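Side-chain contacts in MAU2 chromatid cohesion factor homolog (Saccharomyces cerevisiae, PDB 4XDN), which pairs with SCC2 in the complex required for cohesin to associate with chromosomes, and so takes part in sister chromatid cohesion: residues L72-C77 / S85-E90; M91-I96 / E133-H138; D103-Y108 / H138-M143. All blocks are in the same frame, centred on the assembly; numbering follows the deposited sequence.

Contact 1. Residues L72-C77 / S85-E90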
loop_
_atom_site.group_PDB
_atom_site.type_symbol
_atom_site.label_atom_id
_atom_site.label_comp_id
_atom_site.label_asym_id
_atom_site.label_seq_id
_atom_site.Cartn_x
_atom_site.Cartn_y
_atom_site.Cartn_z
ATOM N N LEU A 72 -10.321 -39.523 -8.440
ATOM C CA LEU A 72 -10.489 -40.856 -8.994
ATOM C C LEU A 72 -9.221 -41.680 -8.790
ATOM O O LEU A 72 -9.285 -42.849 -8.415
ATOM C CB LEU A 72 -10.832 -40.759 -10.481
ATOM C CG LEU A 72 -11.808 -41.758 -11.102
ATOM C CD1 LEU A 72 -13.112 -41.867 -10.322
ATOM C CD2 LEU A 72 -12.085 -41.320 -12.529
ATOM N N LEU A 73 -8.070 -41.056 -9.025
ATOM C CA LEU A 73 -6.787 -41.724 -8.861
ATOM C C LEU A 73 -6.544 -42.114 -7.407
ATOM O O LEU A 73 -6.104 -43.225 -7.123
ATOM C CB LEU A 73 -5.647 -40.827 -9.354
ATOM C CG LEU A 73 -5.571 -40.596 -10.865
ATOM C CD1 LEU A 73 -4.527 -39.540 -11.198
ATOM C CD2 LEU A 73 -5.262 -41.898 -11.594
ATOM N N LYS A 74 -6.839 -41.198 -6.491
ATOM C CA LYS A 74 -6.563 -41.421 -5.077
ATOM C C LYS A 74 -7.463 -42.480 -4.443
ATOM O O LYS A 74 -7.071 -43.126 -3.471
ATOM C CB LYS A 74 -6.702 -40.110 -4.303
ATOM C CG LYS A 74 -5.510 -39.177 -4.455
ATOM C CD LYS A 74 -5.614 -37.960 -3.548
ATOM C CE LYS A 74 -5.508 -38.321 -2.068
ATOM N NZ LYS A 74 -4.241 -39.028 -1.733
ATOM N N THR A 75 -8.659 -42.663 -4.997
ATOM C CA THR A 75 -9.665 -43.529 -4.381
ATOM C C THR A 75 -9.789 -44.900 -5.047
ATOM O O THR A 75 -10.190 -45.867 -4.401
ATOM C CB THR A 75 -11.051 -42.861 -4.407
ATOM O OG1 THR A 75 -11.397 -42.523 -5.755
ATOM C CG2 THR A 75 -11.051 -41.606 -3.554
ATOM N N LYS A 76 -9.447 -44.980 -6.329
ATOM C CA LYS A 76 -9.666 -46.197 -7.110
ATOM C C LYS A 76 -8.366 -46.879 -7.529
ATOM O O LYS A 76 -8.399 -47.941 -8.151
ATOM C CB LYS A 76 -10.495 -45.877 -8.358
ATOM C CG LYS A 76 -11.908 -45.389 -8.062
ATOM C CD LYS A 76 -12.785 -46.506 -7.512
ATOM C CE LYS A 76 -14.223 -46.046 -7.318
ATOM N NZ LYS A 76 -14.334 -44.948 -6.318
ATOM N N CYS A 77 -7.230 -46.275 -7.192
ATOM C CA CYS A 77 -5.932 -46.833 -7.562
ATOM C C CYS A 77 -5.005 -46.965 -6.363
ATOM O O CYS A 77 -5.179 -46.296 -5.346
ATOM C CB CYS A 77 -5.255 -45.967 -8.628
ATOM S SG CYS A 77 -6.261 -45.653 -10.081
ATOM N N SER A 85 1.938 -38.253 -3.773
ATOM C CA SER A 85 2.394 -36.893 -3.500
ATOM C C SER A 85 2.063 -35.944 -4.647
ATOM O O SER A 85 1.459 -34.894 -4.441
ATOM C CB SER A 85 3.902 -36.874 -3.241
ATOM O OG SER A 85 4.220 -37.492 -2.009
ATOM N N LYS A 86 2.464 -36.323 -5.855
ATOM C CA LYS A 86 2.285 -35.475 -7.027
ATOM C C LYS A 86 0.809 -35.214 -7.299
ATOM O O LYS A 86 0.398 -34.065 -7.476
ATOM C CB LYS A 86 2.942 -36.120 -8.250
ATOM C CG LYS A 86 3.017 -35.224 -9.480
ATOM C CD LYS A 86 3.848 -33.971 -9.217
ATOM C CE LYS A 86 4.202 -33.239 -10.502
ATOM N NZ LYS A 86 3.037 -32.544 -11.106
ATOM N N VAL A 87 0.016 -36.283 -7.325
ATOM C CA VAL A 87 -1.417 -36.175 -7.582
ATOM C C VAL A 87 -2.106 -35.304 -6.535
ATOM O O VAL A 87 -2.912 -34.434 -6.873
ATOM C CB VAL A 87 -2.091 -37.568 -7.604
ATOM C CG1 VAL A 87 -3.616 -37.440 -7.674
ATOM C CG2 VAL A 87 -1.578 -38.389 -8.783
ATOM N N THR A 88 -1.791 -35.542 -5.267
ATOM C CA THR A 88 -2.420 -34.809 -4.177
ATOM C C THR A 88 -2.089 -33.324 -4.257
ATOM O O THR A 88 -2.965 -32.481 -4.075
ATOM C CB THR A 88 -1.981 -35.360 -2.809
ATOM O OG1 THR A 88 -2.370 -36.735 -2.708
ATOM C CG2 THR A 88 -2.622 -34.576 -1.667
ATOM N N PHE A 89 -0.826 -33.010 -4.534
ATOM C CA PHE A 89 -0.384 -31.622 -4.631
ATOM C C PHE A 89 -1.088 -30.883 -5.770
ATOM O O PHE A 89 -1.572 -29.767 -5.579
ATOM C CB PHE A 89 1.136 -31.554 -4.824
ATOM C CG PHE A 89 1.935 -31.954 -3.604
ATOM C CD1 PHE A 89 1.403 -31.847 -2.326
ATOM C CD2 PHE A 89 3.230 -32.429 -3.742
ATOM C CE1 PHE A 89 2.145 -32.213 -1.215
ATOM C CE2 PHE A 89 3.973 -32.794 -2.634
ATOM C CZ PHE A 89 3.430 -32.685 -1.371
ATOM N N GLU A 90 -1.148 -31.500 -6.949
ATOM C CA GLU A 90 -1.813 -30.882 -8.093
ATOM C C GLU A 90 -3.294 -30.680 -7.808
ATOM O O GLU A 90 -3.855 -29.623 -8.103
ATOM C CB GLU A 90 -1.638 -31.732 -9.349
ATOM C CG GLU A 90 -0.237 -31.712 -9.923
ATOM C CD GLU A 90 -0.116 -32.561 -11.170
ATOM O OE1 GLU A 90 -0.797 -32.254 -12.170
ATOM O OE2 GLU A 90 0.655 -33.542 -11.148
#
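Lys74 carries the polar half of this contact by reaching from the end of helix 53-76 to Thr88 on helix 81-98. Its NZ donates a hydrogen bond of 3.1 Å to Thr88 OG1. Bends at chi3 (67°) and chi4 (58°) fold CE and then NZ round toward the hydroxyl; CD and CE of Lys74 each lie 3.6 Å from Thr88 OG1. The ammonium group has a stronger partner in Asp84, with which it forms a salt bridge, and Thr88 OG1 is also hydrogen-bonded to the backbone O of Asp84. Asp84 and Thr88, one turn apart on helix 81-98, thus share the amine that Lys74 brings across.

The apolar half centres on Val87, which presents a methyl to each of two neighbours. CG2 meets Leu73 CD1 at 4.0 Å, the two side chains crossing at about a right angle, while CG1 lies 4.1 Å from CG in the aliphatic stem of Lys74. Leu73 also packs against helix 29-45, and Val87 against Phe70.

The axes of 72-76 and 85-90 approach to 10.3 Å, with 134° between their N-to-C directions. This is the geometry of an alpha-alpha hairpin, two successive, roughly antiparallel helices, as in superhelical arrays of the tetratricopeptide-repeat type.

Contact 2. Residues M91-I96 / E133-H138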
loop_
_atom_site.group_PDB
_atom_site.type_symbol
_atom_site.label_atom_id
_atom_site.label_comp_id
_atom_site.label_asym_id
_atom_site.label_seq_id
_atom_site.Cartn_x
_atom_site.Cartn_y
_atom_site.Cartn_z
ATOM N N MET A 91 -3.923 -31.698 -7.231
ATOM C CA MET A 91 -5.333 -31.621 -6.876
ATOM C C MET A 91 -5.598 -30.530 -5.846
ATOM O O MET A 91 -6.475 -29.688 -6.036
ATOM C CB MET A 91 -5.817 -32.963 -6.332
ATOM C CG MET A 91 -7.198 -32.902 -5.701
ATOM S SD MET A 91 -7.764 -34.477 -5.053
ATOM C CE MET A 91 -9.140 -33.893 -4.076
ATOM N N VAL A 92 -4.850 -30.567 -4.747
ATOM C CA VAL A 92 -5.039 -29.626 -3.651
ATOM C C VAL A 92 -4.753 -28.203 -4.113
ATOM O O VAL A 92 -5.367 -27.253 -3.632
ATOM C CB VAL A 92 -4.136 -29.984 -2.446
ATOM C CG1 VAL A 92 -4.017 -28.817 -1.472
ATOM C CG2 VAL A 92 -4.682 -31.207 -1.734
ATOM N N GLU A 93 -3.817 -28.063 -5.045
ATOM C CA GLU A 93 -3.506 -26.766 -5.633
ATOM C C GLU A 93 -4.776 -26.138 -6.204
ATOM O O GLU A 93 -4.984 -24.929 -6.105
ATOM C CB GLU A 93 -2.444 -26.914 -6.724
ATOM C CG GLU A 93 -1.901 -25.602 -7.264
ATOM C CD GLU A 93 -0.833 -24.994 -6.376
ATOM O OE1 GLU A 93 -0.218 -23.994 -6.802
ATOM O OE2 GLU A 93 -0.601 -25.509 -5.259
ATOM N N LEU A 94 -5.628 -26.975 -6.789
ATOM C CA LEU A 94 -6.877 -26.506 -7.382
ATOM C C LEU A 94 -7.923 -26.215 -6.312
ATOM O O LEU A 94 -8.680 -25.253 -6.428
ATOM C CB LEU A 94 -7.423 -27.532 -8.378
ATOM C CG LEU A 94 -6.510 -27.896 -9.551
ATOM C CD1 LEU A 94 -7.228 -28.842 -10.505
ATOM C CD2 LEU A 94 -6.026 -26.660 -10.294
ATOM N N LEU A 95 -7.970 -27.045 -5.277
ATOM C CA LEU A 95 -8.895 -26.814 -4.174
ATOM C C LEU A 95 -8.612 -25.461 -3.529
ATOM O O LEU A 95 -9.526 -24.725 -3.164
ATOM C CB LEU A 95 -8.783 -27.926 -3.129
ATOM C CG LEU A 95 -9.235 -29.325 -3.552
ATOM C CD1 LEU A 95 -8.939 -30.323 -2.447
ATOM C CD2 LEU A 95 -10.717 -29.344 -3.901
ATOM N N ILE A 96 -7.329 -25.143 -3.411
ATOM C CA ILE A 96 -6.891 -23.919 -2.758
ATOM C C ILE A 96 -7.166 -22.688 -3.623
ATOM O O ILE A 96 -7.565 -21.640 -3.111
ATOM C CB ILE A 96 -5.384 -24.003 -2.418
ATOM C CG1 ILE A 96 -5.161 -25.059 -1.333
ATOM C CG2 ILE A 96 -4.849 -22.658 -1.942
ATOM C CD1 ILE A 96 -3.704 -25.380 -1.060
ATOM N N GLU A 133 4.017 -29.254 4.656
ATOM C CA GLU A 133 4.054 -28.266 5.729
ATOM C C GLU A 133 3.837 -26.857 5.186
ATOM O O GLU A 133 3.199 -26.026 5.829
ATOM C CB GLU A 133 5.387 -28.337 6.479
ATOM C CG GLU A 133 5.606 -29.629 7.263
ATOM C CD GLU A 133 4.615 -29.816 8.400
ATOM O OE1 GLU A 133 4.061 -28.813 8.892
ATOM O OE2 GLU A 133 4.389 -30.974 8.802
ATOM N N PHE A 134 4.372 -26.592 4.000
ATOM C CA PHE A 134 4.214 -25.290 3.372
ATOM C C PHE A 134 2.747 -25.050 3.022
ATOM O O PHE A 134 2.211 -23.975 3.268
ATOM C CB PHE A 134 5.087 -25.188 2.121
ATOM C CG PHE A 134 5.293 -23.780 1.644
ATOM C CD1 PHE A 134 6.262 -22.974 2.221
ATOM C CD2 PHE A 134 4.521 -23.261 0.616
ATOM C CE1 PHE A 134 6.455 -21.678 1.785
ATOM C CE2 PHE A 134 4.709 -21.961 0.176
ATOM C CZ PHE A 134 5.678 -21.169 0.761
ATOM N N LEU A 135 2.096 -26.061 2.460
ATOM C CA LEU A 135 0.676 -25.963 2.163
ATOM C C LEU A 135 -0.133 -25.778 3.444
ATOM O O LEU A 135 -1.069 -24.986 3.485
ATOM C CB LEU A 135 0.194 -27.208 1.414
ATOM C CG LEU A 135 0.732 -27.388 -0.008
ATOM C CD1 LEU A 135 0.339 -28.752 -0.559
ATOM C CD2 LEU A 135 0.234 -26.283 -0.913
ATOM N N LEU A 136 0.243 -26.509 4.487
ATOM C CA LEU A 136 -0.487 -26.494 5.750
ATOM C C LEU A 136 -0.311 -25.186 6.522
ATOM O O LEU A 136 -1.239 -24.719 7.185
ATOM C CB LEU A 136 -0.031 -27.665 6.628
ATOM C CG LEU A 136 -1.001 -28.792 7.006
ATOM C CD1 LEU A 136 -1.986 -29.145 5.904
ATOM C CD2 LEU A 136 -0.194 -30.026 7.387
ATOM N N LEU A 137 0.882 -24.602 6.436
ATOM C CA LEU A 137 1.247 -23.478 7.289
ATOM C C LEU A 137 1.262 -22.137 6.553
ATOM O O LEU A 137 1.147 -21.085 7.182
ATOM C CB LEU A 137 2.618 -23.738 7.917
ATOM C CG LEU A 137 2.721 -25.011 8.766
ATOM C CD1 LEU A 137 4.161 -25.264 9.164
ATOM C CD2 LEU A 137 1.835 -24.925 10.000
ATOM N N HIS A 138 1.398 -22.173 5.228
ATOM C CA HIS A 138 1.487 -20.949 4.431
ATOM C C HIS A 138 0.305 -20.785 3.477
ATOM O O HIS A 138 -0.462 -19.829 3.596
ATOM C CB HIS A 138 2.800 -20.924 3.643
ATOM C CG HIS A 138 2.946 -19.739 2.745
ATOM N ND1 HIS A 138 2.548 -19.751 1.421
ATOM C CD2 HIS A 138 3.452 -18.502 2.969
ATOM C CE1 HIS A 138 2.801 -18.579 0.877
ATOM N NE2 HIS A 138 3.350 -17.799 1.795
#
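Leu135 meets Val92, Glu93 and Ile96 in a small, almost wholly apolar packing contact between helices 81-98 and 126-144, two helices separated in the chain by helix 102-119, their contacting segments nearly parallel. The segment axes differ by only 13° in direction but come no closer than 12.3 Å, a gap bridged by side chains from both helices.

Leu135 points toward the other helix and spreads its two methyls over one turn of it. CD2 makes the nearest approach, 4.0 Å from Ile96 CD1, where the ends of the two branched chains come together at a slant. Ile96 can reach it because CG1 is anti to the carbonyl carbon (chi1 -68°) and the chain then runs out extended to CD1. The other methyl of Leu135, CD1, faces Val92 CG1 at a looser 4.5 Å. Glu93 contributes at the margin: its OE2 passes 4.5 Å from Leu135 CD2, while its OE1 turns to a partner outside both segments, a basic side chain of another protein's chain, with which it forms a salt bridge.

On the far helix, a wider pi-type turn spans 135-138. The Phe134 ring has CB of His138 over its centre, 3.9 Å above the plane, and its CZ in turn lies over a face of the imidazole, toward the rim; the two rings stack.

Helix 102-119 helps to fill the space between the pair, with Ile109 touching both Val92 and Leu135. Leu140 and Met143, further along helix 126-144, continue the packing against Ile96. On the outer sides, Met91 and Leu94 lean on helix 53-76, whereas Phe134, Leu137 and His138 face helix 170-189.

Contact 3. Residues D103-Y108 / H138-M143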
loop_
_atom_site.group_PDB
_atom_site.type_symbol
_atom_site.label_atom_id
_atom_site.label_comp_id
_atom_site.label_asym_id
_atom_site.label_seq_id
_atom_site.Cartn_x
_atom_site.Cartn_y
_atom_site.Cartn_z
ATOM N N ASP A 103 -10.914 -27.066 4.357
ATOM C CA ASP A 103 -10.867 -28.203 5.271
ATOM C C ASP A 103 -10.577 -29.495 4.515
ATOM O O ASP A 103 -9.811 -30.339 4.980
ATOM C CB ASP A 103 -12.182 -28.336 6.039
ATOM C CG ASP A 103 -12.393 -27.214 7.037
ATOM O OD1 ASP A 103 -11.422 -26.492 7.342
ATOM O OD2 ASP A 103 -13.532 -27.060 7.526
ATOM N N LEU A 104 -11.194 -29.639 3.347
ATOM C CA LEU A 104 -10.987 -30.813 2.507
ATOM C C LEU A 104 -9.538 -30.894 2.050
ATOM O O LEU A 104 -8.915 -31.956 2.102
ATOM C CB LEU A 104 -11.919 -30.772 1.294
ATOM C CG LEU A 104 -11.775 -31.898 0.270
ATOM C CD1 LEU A 104 -12.111 -33.243 0.892
ATOM C CD2 LEU A 104 -12.662 -31.622 -0.933
ATOM N N ALA A 105 -9.013 -29.764 1.592
ATOM C CA ALA A 105 -7.624 -29.685 1.166
ATOM C C ALA A 105 -6.701 -30.082 2.311
ATOM O O ALA A 105 -5.753 -30.841 2.123
ATOM C CB ALA A 105 -7.300 -28.285 0.683
ATOM N N GLU A 106 -7.001 -29.569 3.499
ATOM C CA GLU A 106 -6.180 -29.816 4.674
ATOM C C GLU A 106 -6.171 -31.296 5.051
ATOM O O GLU A 106 -5.151 -31.820 5.495
ATOM C CB GLU A 106 -6.679 -28.975 5.851
ATOM C CG GLU A 106 -5.779 -29.024 7.073
ATOM C CD GLU A 106 -6.184 -28.022 8.137
ATOM O OE1 GLU A 106 -7.300 -27.473 8.048
ATOM O OE2 GLU A 106 -5.380 -27.779 9.063
ATOM N N LEU A 107 -7.305 -31.966 4.872
ATOM C CA LEU A 107 -7.401 -33.390 5.176
ATOM C C LEU A 107 -6.533 -34.213 4.234
ATOM O O LEU A 107 -5.899 -35.182 4.651
ATOM C CB LEU A 107 -8.854 -33.869 5.091
ATOM C CG LEU A 107 -9.774 -33.537 6.270
ATOM C CD1 LEU A 107 -11.187 -34.019 5.981
ATOM C CD2 LEU A 107 -9.265 -34.149 7.570
ATOM N N TYR A 108 -6.505 -33.825 2.963
ATOM C CA TYR A 108 -5.700 -34.528 1.976
ATOM C C TYR A 108 -4.212 -34.390 2.278
ATOM O O TYR A 108 -3.469 -35.370 2.224
ATOM C CB TYR A 108 -5.998 -34.009 0.569
ATOM C CG TYR A 108 -7.259 -34.582 -0.038
ATOM C CD1 TYR A 108 -7.377 -35.945 -0.284
ATOM C CD2 TYR A 108 -8.326 -33.762 -0.377
ATOM C CE1 TYR A 108 -8.523 -36.475 -0.841
ATOM C CE2 TYR A 108 -9.476 -34.282 -0.933
ATOM C CZ TYR A 108 -9.569 -35.638 -1.164
ATOM O OH TYR A 108 -10.711 -36.155 -1.720
ATOM N N HIS A 138 1.398 -22.173 5.228
ATOM C CA HIS A 138 1.487 -20.949 4.431
ATOM C C HIS A 138 0.305 -20.785 3.477
ATOM O O HIS A 138 -0.462 -19.829 3.596
ATOM C CB HIS A 138 2.800 -20.924 3.643
ATOM C CG HIS A 138 2.946 -19.739 2.745
ATOM N ND1 HIS A 138 2.548 -19.751 1.421
ATOM C CD2 HIS A 138 3.452 -18.502 2.969
ATOM C CE1 HIS A 138 2.801 -18.579 0.877
ATOM N NE2 HIS A 138 3.350 -17.799 1.795
ATOM N N ASP A 139 0.154 -21.712 2.535
ATOM C CA ASP A 139 -0.851 -21.553 1.485
ATOM C C ASP A 139 -2.278 -21.591 2.027
ATOM O O ASP A 139 -3.075 -20.700 1.736
ATOM C CB ASP A 139 -0.687 -22.630 0.412
ATOM C CG ASP A 139 0.463 -22.347 -0.531
ATOM O OD1 ASP A 139 1.479 -21.782 -0.084
ATOM O OD2 ASP A 139 0.348 -22.689 -1.726
ATOM N N LEU A 140 -2.601 -22.607 2.819
ATOM C CA LEU A 140 -3.977 -22.784 3.279
ATOM C C LEU A 140 -4.426 -21.665 4.224
ATOM O O LEU A 140 -5.515 -21.116 4.049
ATOM C CB LEU A 140 -4.148 -24.148 3.954
ATOM C CG LEU A 140 -4.594 -25.280 3.020
ATOM C CD1 LEU A 140 -4.418 -26.645 3.675
ATOM C CD2 LEU A 140 -6.044 -25.082 2.598
ATOM N N PRO A 141 -3.600 -21.325 5.230
ATOM C CA PRO A 141 -3.982 -20.218 6.118
ATOM C C PRO A 141 -4.158 -18.882 5.391
ATOM O O PRO A 141 -5.081 -18.136 5.719
ATOM C CB PRO A 141 -2.813 -20.147 7.105
ATOM C CG PRO A 141 -2.260 -21.525 7.126
ATOM C CD PRO A 141 -2.395 -22.019 5.715
ATOM N N LEU A 142 -3.296 -18.591 4.421
ATOM C CA LEU A 142 -3.375 -17.328 3.689
ATOM C C LEU A 142 -4.649 -17.237 2.856
ATOM O O LEU A 142 -5.279 -16.182 2.796
ATOM C CB LEU A 142 -2.152 -17.151 2.787
ATOM C CG LEU A 142 -0.855 -16.728 3.483
ATOM C CD1 LEU A 142 0.304 -16.766 2.501
ATOM C CD2 LEU A 142 -0.982 -15.341 4.105
ATOM N N MET A 143 -5.024 -18.340 2.215
ATOM C CA MET A 143 -6.248 -18.377 1.420
ATOM C C MET A 143 -7.474 -18.316 2.319
ATOM O O MET A 143 -8.452 -17.637 2.001
ATOM C CB MET A 143 -6.301 -19.637 0.554
ATOM C CG MET A 143 -5.662 -19.498 -0.824
ATOM S SD MET A 143 -6.303 -18.161 -1.850
ATOM C CE MET A 143 -8.041 -18.191 -1.437
#
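Leu140 packs against Ala105 and Glu106 inside an alpha-alpha hairpin, where helix 126-144 folds back roughly antiparallel along helix 102-119, the helix before it in the chain. Such hairpins are the building elements of superhelical alpha-alpha arrays.

Leu140 is the only residue of 138-143 that touches 103-108. The CD2 methyl of Leu140 sits 3.9 Å from Ala105 CB, while CD1 presses onto the start of the next residue, 3.8 Å from Glu106 CA and also close to its N and CB. The contact therefore reaches the helix backbone itself; the short side chain of Ala105 probably helps the helices come near, with the CA atoms of Glu106 and Leu140 7.5 Å apart.

Salt bridges flank this apolar patch. Glu106 runs out in an extended chain, with CG anti to the backbone N, and its OE1 forms a salt bridge with Arg144, which also binds Asp103 OD1. Outside both segments, Asp103 OD2 makes a further salt bridge with a basic side chain of another protein's chain.

Just past Leu140 the helix is kinked at Pro141, whose N makes no bond to the preceding turn. Leu142 CD1 lies over one face of the His138 ring, 3.3 Å above its plane and toward the rim. At the edge of that ring, His138 ND1 donates a 2.7 Å hydrogen bond to Asp139 OD1, nearly straight at 172° and lying in the imidazole plane, while meeting the carboxylate on its anti side, 23° out of the carboxylate plane.

The three contacts form one continuous block of helices in the N-terminal part of the chain. Contacts 2 and 3 lie side by side, their centres about 5 Å apart; they share His138, and a probable hydrogen bond of 2.9 Å from Leu140 N to Leu135 O joins their two leucines. Contact 1 lies further out, its centre about 14 Å from that of contact 2 and 17 Å from that of contact 3. It is joined to contact 2 by Phe89 CD1 resting 3.7 Å from Leu135 CD1, and to contact 3 by Lys74 CE at 3.5 Å from Tyr108 CD1. Residues of all three also meet the partner protein's chain.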